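Local coordinates for oxidoreductase, NAD-binding/iron-sulfur cluster-binding protein (Nitratireductor pacificus pht-3B, PDB 6ZXU) that removes halogen atoms reductively from organohalide substrates in a catabolic pathway, using a bound cobalamin and two [4Fe-4S] clusters, at residues Y115-A119 and R451-R455. Numbering follows the deposited sequence.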
loop_
_atom_site.group_PDB
_atom_site.type_symbol
_atom_site.label_atom_id
_atom_site.label_comp_id
_atom_site.label_asym_id
_atom_site.label_seq_id
_atom_site.Cartn_x
_atom_site.Cartn_y
_atom_site.Cartn_z
ATOM N N TYR A 115 11.952 -0.137 7.140
ATOM C CA TYR A 115 11.669 1.092 6.452
ATOM C C TYR A 115 10.604 0.833 5.364
ATOM O O TYR A 115 9.734 1.663 5.172
ATOM C CB TYR A 115 12.960 1.695 5.813
ATOM C CG TYR A 115 13.863 2.361 6.834
ATOM C CD1 TYR A 115 13.367 3.358 7.651
ATOM C CD2 TYR A 115 15.165 1.985 7.005
ATOM C CE1 TYR A 115 14.148 3.999 8.574
ATOM C CE2 TYR A 115 15.949 2.611 7.945
ATOM C CZ TYR A 115 15.466 3.611 8.713
ATOM O OH TYR A 115 16.226 4.285 9.597
ATOM N N PHE A 116 10.676 -0.306 4.684
ATOM C CA PHE A 116 9.658 -0.753 3.728
ATOM C C PHE A 116 8.253 -0.760 4.371
ATOM O O PHE A 116 7.257 -0.337 3.751
ATOM C CB PHE A 116 10.044 -2.087 3.162
ATOM C CG PHE A 116 8.987 -2.744 2.306
ATOM C CD1 PHE A 116 8.699 -2.229 1.016
ATOM C CD2 PHE A 116 8.338 -3.866 2.709
ATOM C CE1 PHE A 116 7.789 -2.834 0.205
ATOM C CE2 PHE A 116 7.358 -4.478 1.897
ATOM C CZ PHE A 116 7.111 -3.953 0.645
ATOM N N LEU A 117 8.187 -1.125 5.640
ATOM C CA LEU A 117 6.925 -1.172 6.397
ATOM C C LEU A 117 6.607 0.135 7.050
ATOM O O LEU A 117 5.716 0.218 7.865
ATOM C CB LEU A 117 6.967 -2.294 7.425
ATOM C CG LEU A 117 7.171 -3.681 6.904
ATOM C CD1 LEU A 117 7.313 -4.660 8.045
ATOM C CD2 LEU A 117 6.028 -4.149 6.030
ATOM N N ASP A 118 7.337 1.180 6.702
ATOM C CA ASP A 118 7.107 2.520 7.188
ATOM C C ASP A 118 7.485 2.745 8.693
ATOM O O ASP A 118 6.919 3.591 9.355
ATOM C CB ASP A 118 5.693 2.995 6.858
ATOM C CG ASP A 118 5.393 2.872 5.391
ATOM O OD1 ASP A 118 6.078 3.587 4.596
ATOM O OD2 ASP A 118 4.543 2.006 5.016
ATOM N N ALA A 119 8.532 2.066 9.183
ATOM C CA ALA A 119 9.226 2.560 10.352
ATOM C C ALA A 119 9.805 3.926 10.028
ATOM O O ALA A 119 10.206 4.187 8.925
ATOM C CB ALA A 119 10.367 1.606 10.768
ATOM N N ARG A 451 2.025 -5.679 1.445
ATOM C CA ARG A 451 2.220 -4.574 2.369
ATOM C C ARG A 451 1.093 -3.544 2.234
ATOM O O ARG A 451 0.490 -3.132 3.188
ATOM C CB ARG A 451 3.549 -3.890 2.138
ATOM C CG ARG A 451 3.678 -2.562 2.896
ATOM C CD ARG A 451 4.744 -1.637 2.420
ATOM N NE ARG A 451 4.533 -0.268 2.857
ATOM C CZ ARG A 451 3.766 0.605 2.183
ATOM N NH1 ARG A 451 3.222 0.264 1.000
ATOM N NH2 ARG A 451 3.576 1.820 2.635
ATOM N N ALA A 452 0.785 -3.161 1.016
ATOM C CA ALA A 452 -0.230 -2.147 0.778
ATOM C C ALA A 452 -1.616 -2.678 1.169
ATOM O O ALA A 452 -2.410 -1.926 1.710
ATOM C CB ALA A 452 -0.152 -1.693 -0.684
ATOM N N TYR A 453 -1.895 -3.922 0.842
ATOM C CA TYR A 453 -3.148 -4.606 1.227
ATOM C C TYR A 453 -3.298 -4.677 2.748
ATOM O O TYR A 453 -4.340 -4.296 3.289
ATOM C CB TYR A 453 -3.147 -6.000 0.717
ATOM C CG TYR A 453 -3.506 -6.115 -0.736
ATOM C CD1 TYR A 453 -4.360 -5.233 -1.311
ATOM C CD2 TYR A 453 -3.076 -7.171 -1.473
ATOM C CE1 TYR A 453 -4.744 -5.392 -2.622
ATOM C CE2 TYR A 453 -3.405 -7.328 -2.798
ATOM C CZ TYR A 453 -4.291 -6.469 -3.368
ATOM O OH TYR A 453 -4.731 -6.649 -4.715
ATOM N N MET A 454 -2.233 -5.049 3.424
ATOM C CA MET A 454 -2.237 -5.131 4.844
ATOM C C MET A 454 -2.399 -3.787 5.515
ATOM O O MET A 454 -3.261 -3.618 6.406
ATOM C CB MET A 454 -0.955 -5.841 5.318
ATOM C CG MET A 454 -0.783 -6.041 6.836
ATOM S SD MET A 454 -0.108 -4.552 7.558
ATOM C CE MET A 454 1.450 -4.186 6.563
ATOM N N ARG A 455 -1.645 -2.807 5.088
ATOM C CA ARG A 455 -1.738 -1.477 5.656
ATOM C C ARG A 455 -3.099 -0.853 5.429
ATOM O O ARG A 455 -3.698 -0.229 6.361
ATOM C CB ARG A 455 -0.680 -0.576 5.064
ATOM C CG ARG A 455 -0.652 0.852 5.561
ATOM C CD ARG A 455 -0.426 0.996 7.062
ATOM N NE ARG A 455 0.691 0.142 7.532
ATOM C CZ ARG A 455 1.997 0.389 7.286
ATOM N NH1 ARG A 455 2.357 1.461 6.581
ATOM N NH2 ARG A 455 2.944 -0.457 7.739
#
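A single carboxylate oxygen, OD2 of Asp118, takes salt bridges from two arginines one helical turn apart. Asp118 OD2 lies 2.6 Å from Arg451 NH2 and 2.7 Å from Arg455 NH1. Asp118 is the C-prime residue of a Schellman motif that ends helix 103-116. Its positive phi (72°) turns the chain, so that Ala119 N points back to a carbonyl of the last helical turn and Asp118 N hydrogen-bonds to Tyr115 O at 2.9 Å. The same turn presents Leu117 O to Arg455 of helix 445-469. Arg455 NH2 donates to Leu117 O at 2.9 Å, with an angle of 159°. One guanidinium thus holds both a backbone oxygen and the carboxylate at its edge. Arg451 NE also makes a weak hydrogen bond to Asp118 OD2 at 3.1 Å.

The two arginines are buried and have further partners. Arg451 NH1 hydrogen-bonds to Asp429 O on strand 422-429, and Arg455 NH2 forms a salt bridge with Glu178 on helix 168-190. Leu117 packs beside the ion pairs, its CD2 4.2 Å from Arg451 CG, and also touches Ile182 and Leu183.

Helix 103-116 comes just before strand 121-126 of one four-stranded antiparallel sheet, and helix 445-469 packs on strand 422-429 of a second. The contact thus joins the two parts of the chain built around these sheets. Tyr453 touches the cobalamin, but the Arg451 side chain lies about 11 Å from it. Arg451 CD sits over one face of the Phe116 ring in a CH-pi contact, 3.8 Å from the ring centroid and 14° off its normal.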